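Local coordinates for protein STING-associated CdnE c-di-GMP synthase (Flavobacteriaceae, PDB 6WT8) that probably synthesises the cyclic dinucleotide c-di-GMP, the second messenger of a bacterial CBASS system that includes a STING protein, at residues 25-29 and 295-299; 57-63 and 96-101; 66-70 and 102-106. All blocks are in the same frame, centred on the assembly; numbering follows the deposited sequence.

In the fold
Contacts 2 and 3 lie side by side, their centres about 10 Å apart: helix 60-81 and the turn before it meet the loop between strands 85-90 and 106-112. His98 in contact 2 packs on Asn103 in contact 3. Contact 1, about 20 Å from contact 2 between centres, lies far from the chain's centre, yet most of its touching residues are buried; it joins the short helix 27-31 to the loop before helix 300-314. Its chemistry is a methyl group on a tyrosine face plus one serine bond. Contacts 2 and 3 are both partly buried; contact 2 carries ordered waters, whereas contact 3 hangs on one serine hydroxyl and a valine just before strand 106-112.

Contact 1 of 3, residues 25-29 and 295-299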
loop_
_atom_site.group_PDB
_atom_site.type_symbol
_atom_site.label_atom_id
_atom_site.label_comp_id
_atom_site.label_asym_id
_atom_site.label_seq_id
_atom_site.Cartn_x
_atom_site.Cartn_y
_atom_site.Cartn_z
ATOM N N LYS A 25 -12.271 8.385 -16.986
ATOM C CA LYS A 25 -11.096 8.854 -17.703
ATOM C C LYS A 25 -10.257 9.732 -16.790
ATOM O O LYS A 25 -10.772 10.466 -15.930
ATOM C CB LYS A 25 -11.495 9.667 -18.932
ATOM C CG LYS A 25 -12.221 8.890 -20.022
ATOM C CD LYS A 25 -12.533 9.895 -21.148
ATOM C CE LYS A 25 -13.355 9.337 -22.273
ATOM N NZ LYS A 25 -13.271 10.342 -23.421
HETATM N N MSE A 26 -8.951 9.640 -16.966
HETATM C CA MSE A 26 -8.085 10.598 -16.310
HETATM C C MSE A 26 -8.355 11.963 -16.900
HETATM O O MSE A 26 -8.580 12.125 -18.106
HETATM C CB MSE A 26 -6.628 10.252 -16.507
HETATM C CG MSE A 26 -6.273 8.943 -15.837
HETATM SE SE MSE A 26 -4.419 8.305 -16.267
HETATM C CE MSE A 26 -4.719 7.759 -18.055
ATOM N N TYR A 27 -8.302 12.977 -16.054
ATOM C CA TYR A 27 -8.705 14.296 -16.545
ATOM C C TYR A 27 -7.765 14.810 -17.631
ATOM O O TYR A 27 -8.217 15.504 -18.548
ATOM C CB TYR A 27 -8.776 15.314 -15.406
ATOM C CG TYR A 27 -10.119 15.361 -14.709
ATOM C CD1 TYR A 27 -10.970 14.257 -14.722
ATOM C CD2 TYR A 27 -10.538 16.521 -14.052
ATOM C CE1 TYR A 27 -12.197 14.300 -14.099
ATOM C CE2 TYR A 27 -11.759 16.581 -13.424
ATOM C CZ TYR A 27 -12.583 15.473 -13.453
ATOM O OH TYR A 27 -13.806 15.532 -12.830
ATOM N N SER A 28 -6.474 14.450 -17.573
ATOM C CA SER A 28 -5.592 14.985 -18.597
ATOM C C SER A 28 -5.925 14.406 -19.945
ATOM O O SER A 28 -5.551 14.999 -20.960
ATOM C CB SER A 28 -4.114 14.723 -18.268
ATOM O OG SER A 28 -3.767 13.310 -18.231
ATOM N N GLU A 29 -6.658 13.278 -19.992
ATOM C CA GLU A 29 -7.106 12.767 -21.296
ATOM C C GLU A 29 -7.949 13.786 -22.056
ATOM O O GLU A 29 -7.832 13.908 -23.282
ATOM C CB GLU A 29 -7.950 11.498 -21.134
ATOM C CG GLU A 29 -7.158 10.277 -20.762
ATOM C CD GLU A 29 -8.072 9.084 -20.637
ATOM O OE1 GLU A 29 -8.656 8.713 -21.698
ATOM O OE2 GLU A 29 -8.199 8.572 -19.505
ATOM N N ASP A 295 1.199 18.733 -13.174
ATOM C CA ASP A 295 0.440 19.328 -14.278
ATOM C C ASP A 295 0.754 18.655 -15.601
ATOM O O ASP A 295 0.361 19.161 -16.661
ATOM C CB ASP A 295 0.708 20.832 -14.364
ATOM C CG ASP A 295 0.101 21.580 -13.198
ATOM O OD1 ASP A 295 -1.041 21.253 -12.809
ATOM O OD2 ASP A 295 0.745 22.546 -12.721
ATOM N N LEU A 296 1.432 17.529 -15.572
ATOM C CA LEU A 296 1.759 16.854 -16.825
ATOM C C LEU A 296 0.597 15.991 -17.310
ATOM O O LEU A 296 -0.107 15.350 -16.517
ATOM C CB LEU A 296 2.975 15.945 -16.635
ATOM C CG LEU A 296 4.310 16.702 -16.489
ATOM C CD1 LEU A 296 5.399 15.635 -16.386
ATOM C CD2 LEU A 296 4.587 17.555 -17.671
ATOM N N HIS A 297 0.470 15.914 -18.635
ATOM C CA HIS A 297 -0.403 14.943 -19.270
ATOM C C HIS A 297 0.077 13.526 -18.958
ATOM O O HIS A 297 1.273 13.267 -18.742
ATOM C CB HIS A 297 -0.353 15.207 -20.761
ATOM C CG HIS A 297 -1.196 14.282 -21.609
ATOM N ND1 HIS A 297 -0.696 13.128 -22.204
ATOM C CD2 HIS A 297 -2.461 14.437 -22.081
ATOM C CE1 HIS A 297 -1.644 12.579 -22.938
ATOM N NE2 HIS A 297 -2.721 13.358 -22.894
ATOM N N TYR A 298 -0.863 12.564 -18.940
ATOM C CA TYR A 298 -0.496 11.212 -18.475
ATOM C C TYR A 298 0.629 10.565 -19.295
ATOM O O TYR A 298 1.455 9.858 -18.711
ATOM C CB TYR A 298 -1.736 10.296 -18.431
ATOM C CG TYR A 298 -2.239 9.809 -19.777
ATOM C CD1 TYR A 298 -3.083 10.607 -20.579
ATOM C CD2 TYR A 298 -1.809 8.592 -20.302
ATOM C CE1 TYR A 298 -3.495 10.169 -21.843
ATOM C CE2 TYR A 298 -2.209 8.159 -21.563
ATOM C CZ TYR A 298 -3.051 8.930 -22.321
ATOM O OH TYR A 298 -3.444 8.512 -23.583
ATOM N N LEU A 299 0.715 10.831 -20.607
ATOM C CA LEU A 299 1.790 10.204 -21.393
ATOM C C LEU A 299 3.141 10.744 -20.961
ATOM O O LEU A 299 4.138 10.025 -21.011
ATOM C CB LEU A 299 1.585 10.432 -22.904
ATOM C CG LEU A 299 0.378 9.659 -23.515
ATOM C CD1 LEU A 299 0.192 10.082 -24.930
ATOM C CD2 LEU A 299 0.583 8.140 -23.473
#
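The apolar part of this contact is centred on Tyr298, whose ring takes the methyl carbon of Met26, a selenomethionine here, over one face. Met26 CE stands 4.0 Å from the centroid of the Tyr298 ring and 26° off its normal, a CH-pi contact whose closest atom pair is Met26 CE to Tyr298 CG at 3.6 Å. Selenium lies farther out and oblique to the ring, so this Met-aromatic contact is made chiefly by the methyl. The bend at the end of the Met26 chain (chi3 -73°) folds CE onto the tyrosine. Leu299 CG covers the other face, toward the rim, while the aliphatic part of Glu29 comes in obliquely, CG 3.8 Å from Tyr298 CE1.

Together these residues tie the N-terminal part of the chain, at helix 27-31, to the loop that leads into helix 300-314, across 265 intervening residues; Met55 of helix 46-56 packs on both Met26 and Tyr298.

Polar contacts are few. Tyr298 N donates to Ser28 OG at 3.1 Å, a bent bond with 136° at the hydrogen, and that same hydroxyl lies at the edge of the Tyr298 ring, near its plane. His297 brings CD2 to 3.3 Å from Ser28 O, and its NE2 bonds to Glu43; Tyr298 OH bonds to Ser48 of helix 46-56. Within the first segment Glu29 OE2 accepts from Met26 N at 2.9 Å, met from above the carboxylate plane, and also forms a salt bridge with Lys56.

Contact 2 of 3, residues 57-63 and 96-101; sequences GVAPSYT and NTHILK
Lys101 lays its CB almost squarely over the centre of the Tyr62 ring, 3.6 Å from the ring centroid and 8° off the normal, a CH-pi contact. Ser61 OG sits over the opposite face, offset toward the rim. From CB the lysine runs alongside the tyrosine, both pointing the same way, so that Lys101 CD comes 3.8 Å from Tyr62 CZ; the ammonium end then leaves to bond Glu14 O. Replacing Tyr62 by an alanine would probably open a gap beside the lysine and leave its methylene chain less firmly held. The second flat group, His98, has water 1 over one face and Thr63 OG1 and Asn96 CA at its edge. Thr63 OG1 and His98 NE2 are hydrogen-bonded at 2.9 Å, with either possible as donor.

This is where the chain, leaving helix 46-56 through Gly57 with its positive phi of 79°, turns into helix 60-81 against the loop joining strands 85-90 and 106-112. That loop ends in an Asp-Val-Asp sequence, its last residue already in strand 106-112, resembling the signature of the nucleotidyltransferase superfamily, and His98 also touches Ser92 and Val93 near the loop's beginning.

Val58 is the apolar wedge. Its CG2 reaches the loop backbone, 3.6 Å from Ile99 C, and also meets His98 CD2; CG1, anti to the backbone N (chi1 170°), turns to Lys101 CA.

Ordered waters fill in where the backbones do not bond directly. Water 1 takes the N-H of Val58 and bonds both Asn96 OD1 and His98 O, the last at 2.7 Å. Water 2 joins Val58 O, Thr63 OG1 and Asn96 OD1, while water 3 links Val58 O with Asn96 ND2, 3.1 Å from the water.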
loop_
_atom_site.group_PDB
_atom_site.type_symbol
_atom_site.label_atom_id
_atom_site.label_comp_id
_atom_site.label_asym_id
_atom_site.label_seq_id
_atom_site.Cartn_x
_atom_site.Cartn_y
_atom_site.Cartn_z
ATOM N N GLY A 57 -6.024 1.034 -13.301
ATOM C CA GLY A 57 -6.230 -0.001 -12.297
ATOM C C GLY A 57 -7.529 -0.796 -12.443
ATOM O O GLY A 57 -8.079 -1.007 -13.540
ATOM N N VAL A 58 -8.000 -1.304 -11.305
ATOM C CA VAL A 58 -9.046 -2.320 -11.236
ATOM C C VAL A 58 -10.426 -1.674 -11.273
ATOM O O VAL A 58 -10.666 -0.615 -10.661
ATOM C CB VAL A 58 -8.821 -3.140 -9.936
ATOM C CG1 VAL A 58 -9.963 -4.069 -9.616
ATOM C CG2 VAL A 58 -7.478 -3.952 -10.053
ATOM N N ALA A 59 -11.347 -2.346 -11.962
ATOM C CA ALA A 59 -12.735 -1.884 -11.991
ATOM C C ALA A 59 -13.297 -1.758 -10.563
ATOM O O ALA A 59 -13.027 -2.605 -9.676
ATOM C CB ALA A 59 -13.602 -2.830 -12.835
ATOM N N PRO A 60 -14.099 -0.719 -10.315
ATOM C CA PRO A 60 -14.521 -0.394 -8.938
ATOM C C PRO A 60 -15.373 -1.455 -8.278
ATOM O O PRO A 60 -15.343 -1.535 -7.028
ATOM C CB PRO A 60 -15.303 0.910 -9.101
ATOM C CG PRO A 60 -15.553 1.078 -10.582
ATOM C CD PRO A 60 -14.430 0.346 -11.278
ATOM N N SER A 61 -16.097 -2.290 -9.018
ATOM C CA SER A 61 -16.941 -3.269 -8.339
ATOM C C SER A 61 -16.109 -4.245 -7.524
ATOM O O SER A 61 -16.555 -4.678 -6.462
ATOM C CB SER A 61 -17.824 -4.008 -9.352
ATOM O OG SER A 61 -17.027 -4.941 -10.098
ATOM N N TYR A 62 -14.898 -4.600 -7.998
ATOM C CA TYR A 62 -14.095 -5.581 -7.273
ATOM C C TYR A 62 -13.652 -5.012 -5.942
ATOM O O TYR A 62 -13.725 -5.670 -4.886
ATOM C CB TYR A 62 -12.867 -5.961 -8.118
ATOM C CG TYR A 62 -13.233 -6.647 -9.414
ATOM C CD1 TYR A 62 -13.711 -7.938 -9.430
ATOM C CD2 TYR A 62 -13.097 -5.985 -10.617
ATOM C CE1 TYR A 62 -14.075 -8.557 -10.640
ATOM C CE2 TYR A 62 -13.419 -6.602 -11.822
ATOM C CZ TYR A 62 -13.904 -7.872 -11.840
ATOM O OH TYR A 62 -14.238 -8.414 -13.094
ATOM N N THR A 63 -13.206 -3.773 -5.983
ATOM C CA THR A 63 -12.743 -3.075 -4.791
ATOM C C THR A 63 -13.876 -2.888 -3.798
ATOM O O THR A 63 -13.707 -3.087 -2.589
ATOM C CB THR A 63 -12.170 -1.755 -5.254
ATOM O OG1 THR A 63 -11.087 -2.065 -6.159
ATOM C CG2 THR A 63 -11.642 -0.907 -4.106
ATOM N N ASN A 96 -6.458 1.952 -3.404
ATOM C CA ASN A 96 -6.804 1.604 -4.778
ATOM C C ASN A 96 -5.574 1.552 -5.663
ATOM O O ASN A 96 -5.657 1.916 -6.863
ATOM C CB ASN A 96 -7.834 2.590 -5.375
ATOM C CG ASN A 96 -8.421 2.068 -6.675
ATOM O OD1 ASN A 96 -8.592 0.833 -6.820
ATOM N ND2 ASN A 96 -8.693 2.989 -7.666
ATOM N N THR A 97 -4.435 1.071 -5.114
ATOM C CA THR A 97 -3.245 0.932 -5.946
ATOM C C THR A 97 -2.965 -0.518 -6.282
ATOM O O THR A 97 -1.897 -0.833 -6.810
ATOM C CB THR A 97 -2.029 1.585 -5.293
ATOM O OG1 THR A 97 -1.886 1.074 -3.958
ATOM C CG2 THR A 97 -2.242 3.118 -5.291
ATOM N N HIS A 98 -3.910 -1.411 -5.998
ATOM C CA HIS A 98 -3.765 -2.774 -6.473
ATOM C C HIS A 98 -3.991 -2.835 -7.986
ATOM O O HIS A 98 -4.620 -1.970 -8.588
ATOM C CB HIS A 98 -4.751 -3.712 -5.752
ATOM C CG HIS A 98 -6.196 -3.316 -5.899
ATOM N ND1 HIS A 98 -6.653 -2.074 -5.558
ATOM C CD2 HIS A 98 -7.289 -4.035 -6.276
ATOM C CE1 HIS A 98 -7.959 -2.008 -5.765
ATOM N NE2 HIS A 98 -8.373 -3.197 -6.157
ATOM N N ILE A 99 -3.482 -3.905 -8.617
ATOM C CA ILE A 99 -3.645 -4.091 -10.058
ATOM C C ILE A 99 -4.267 -5.435 -10.409
ATOM O O ILE A 99 -4.424 -5.746 -11.612
ATOM C CB ILE A 99 -2.316 -3.915 -10.832
ATOM C CG1 ILE A 99 -1.293 -4.911 -10.370
ATOM C CG2 ILE A 99 -1.787 -2.484 -10.638
ATOM C CD1 ILE A 99 -0.188 -5.219 -11.463
ATOM N N LEU A 100 -4.651 -6.234 -9.411
ATOM C CA LEU A 100 -5.360 -7.490 -9.683
ATOM C C LEU A 100 -6.760 -7.432 -9.092
ATOM O O LEU A 100 -6.918 -7.101 -7.912
ATOM C CB LEU A 100 -4.623 -8.711 -9.099
ATOM C CG LEU A 100 -3.133 -8.846 -9.387
ATOM C CD1 LEU A 100 -2.521 -10.094 -8.712
ATOM C CD2 LEU A 100 -2.877 -8.857 -10.865
ATOM N N LYS A 101 -7.766 -7.831 -9.893
ATOM C CA LYS A 101 -9.130 -7.813 -9.380
ATOM C C LYS A 101 -9.305 -8.732 -8.175
ATOM O O LYS A 101 -10.254 -8.517 -7.430
ATOM C CB LYS A 101 -10.120 -8.240 -10.487
ATOM C CG LYS A 101 -9.866 -9.645 -11.070
ATOM C CD LYS A 101 -10.666 -9.850 -12.394
ATOM C CE LYS A 101 -10.529 -11.318 -12.840
ATOM N NZ LYS A 101 -9.176 -11.708 -13.267
HETATM O O HOH W 1 -6.786 -0.326 -8.870
HETATM O O HOH W 2 -10.859 -0.057 -7.937
HETATM O O HOH W 3 -9.400 1.763 -10.400
#

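Contact 3 of 3, residues 66-70 and 102-106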
loop_
_atom_site.group_PDB
_atom_site.type_symbol
_atom_site.label_atom_id
_atom_site.label_comp_id
_atom_site.label_asym_id
_atom_site.label_seq_id
_atom_site.Cartn_x
_atom_site.Cartn_y
_atom_site.Cartn_z
ATOM N N SER A 66 -14.777 -6.173 -2.169
ATOM C CA SER A 66 -13.807 -6.543 -1.140
ATOM C C SER A 66 -14.121 -5.849 0.171
ATOM O O SER A 66 -14.124 -6.482 1.238
ATOM C CB SER A 66 -12.398 -6.181 -1.607
ATOM O OG SER A 66 -11.454 -6.654 -0.632
ATOM N N LYS A 67 -14.419 -4.567 0.117
ATOM C CA LYS A 67 -14.649 -3.818 1.342
ATOM C C LYS A 67 -15.965 -4.213 1.994
ATOM O O LYS A 67 -16.067 -4.272 3.237
ATOM C CB LYS A 67 -14.633 -2.304 1.038
ATOM C CG LYS A 67 -13.245 -1.749 0.606
ATOM C CD LYS A 67 -13.358 -0.284 0.172
ATOM C CE LYS A 67 -12.012 0.192 -0.360
ATOM N NZ LYS A 67 -12.237 1.624 -0.856
ATOM N N VAL A 68 -16.995 -4.488 1.180
ATOM C CA VAL A 68 -18.274 -4.958 1.724
ATOM C C VAL A 68 -18.103 -6.307 2.394
ATOM O O VAL A 68 -18.604 -6.530 3.518
ATOM C CB VAL A 68 -19.330 -5.050 0.613
ATOM C CG1 VAL A 68 -20.616 -5.790 1.139
ATOM C CG2 VAL A 68 -19.697 -3.673 0.117
ATOM N N ALA A 69 -17.365 -7.224 1.743
ATOM C CA ALA A 69 -17.124 -8.531 2.351
ATOM C C ALA A 69 -16.416 -8.381 3.695
ATOM O O ALA A 69 -16.778 -9.025 4.681
ATOM C CB ALA A 69 -16.308 -9.442 1.424
ATOM N N ALA A 70 -15.394 -7.536 3.751
ATOM C CA ALA A 70 -14.685 -7.336 5.025
ATOM C C ALA A 70 -15.594 -6.681 6.068
ATOM O O ALA A 70 -15.531 -7.042 7.260
ATOM C CB ALA A 70 -13.436 -6.472 4.800
ATOM N N GLU A 102 -8.437 -9.739 -8.002
ATOM C CA GLU A 102 -8.544 -10.644 -6.851
ATOM C C GLU A 102 -7.901 -10.111 -5.581
ATOM O O GLU A 102 -8.025 -10.748 -4.528
ATOM C CB GLU A 102 -7.914 -12.010 -7.172
ATOM C CG GLU A 102 -8.511 -12.718 -8.393
ATOM C CD GLU A 102 -7.924 -12.298 -9.748
ATOM O OE1 GLU A 102 -6.932 -11.509 -9.815
ATOM O OE2 GLU A 102 -8.478 -12.823 -10.768
ATOM N N ASN A 103 -7.187 -9.000 -5.619
ATOM C CA ASN A 103 -6.635 -8.461 -4.384
ATOM C C ASN A 103 -7.761 -7.957 -3.480
ATOM O O ASN A 103 -8.765 -7.408 -3.936
ATOM C CB ASN A 103 -5.695 -7.307 -4.688
ATOM C CG ASN A 103 -4.467 -7.688 -5.463
ATOM O OD1 ASN A 103 -4.010 -6.894 -6.277
ATOM N ND2 ASN A 103 -3.887 -8.864 -5.190
ATOM N N ASP A 104 -7.580 -8.129 -2.166
ATOM C CA ASP A 104 -8.561 -7.757 -1.180
ATOM C C ASP A 104 -7.951 -6.924 -0.071
ATOM O O ASP A 104 -6.753 -7.040 0.230
ATOM C CB ASP A 104 -9.147 -9.022 -0.553
ATOM C CG ASP A 104 -10.110 -9.690 -1.456
ATOM O OD1 ASP A 104 -11.251 -9.200 -1.581
ATOM O OD2 ASP A 104 -9.728 -10.720 -2.054
ATOM N N VAL A 105 -8.795 -6.065 0.518
ATOM C CA VAL A 105 -8.436 -5.461 1.820
ATOM C C VAL A 105 -8.248 -6.584 2.835
ATOM O O VAL A 105 -8.955 -7.605 2.803
ATOM C CB VAL A 105 -9.461 -4.444 2.362
ATOM C CG1 VAL A 105 -9.640 -3.227 1.418
ATOM C CG2 VAL A 105 -10.845 -5.083 2.604
ATOM N N ASP A 106 -7.310 -6.392 3.771
ATOM C CA ASP A 106 -7.283 -7.254 4.960
ATOM C C ASP A 106 -8.053 -6.571 6.084
ATOM O O ASP A 106 -7.969 -5.335 6.260
ATOM C CB ASP A 106 -5.864 -7.446 5.531
ATOM C CG ASP A 106 -4.906 -8.150 4.644
ATOM O OD1 ASP A 106 -5.297 -8.933 3.781
ATOM O OD2 ASP A 106 -3.679 -7.951 4.865
#
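Ser66 makes both hydrogen bonds of this contact through one hydroxyl. As donor, OG bonds at 2.7 Å to Asp104 OD1, which accepts with its anti lone pair, the one away from the other carboxylate oxygen. As acceptor, it receives Val105 N at 3.0 Å, with 143° at the hydrogen. With OG set opposite the backbone N of Ser66 (chi1 -175°), the hydroxyl projects from the helix to the Asp104-Val105 link and grips a side chain and a backbone amide at once. Asp104 OD1 has a second partner in Arg193, whose guanidinium forms a salt bridge with it; the serine and the arginine between them would hold the carboxylate's orientation.

Next along the helix, Lys67 contributes its aliphatic stem, crossing Val105 at about a right angle with CG 4.0 Å from Val105 CG1, while the rest of the chain runs away from the loop.

Helix 60-81 thus packs over the point where the loop enters strand 106-112. Asp104-Val105-Asp106 fits the Asp-x-Asp pattern of nucleotidyltransferases, whose paired aspartates hold metal ions in relatives, so a comparable role is plausible here. Asp106 pairs by its backbone with Gln90, and its side chain bonds to the same glutamine and touches Asp196.

Ala69 also points to this side but packs on Arg193. One turn on from Ser66, Ala70 donates its N-H to Ser66 O and rests its CB on Val105 CG2 at 3.7 Å. That valine methyl also lies 3.6 Å from Ser66 OG, tucked between the serine and the alanine, while Val93 and Met94 pack on Val105 from the loop.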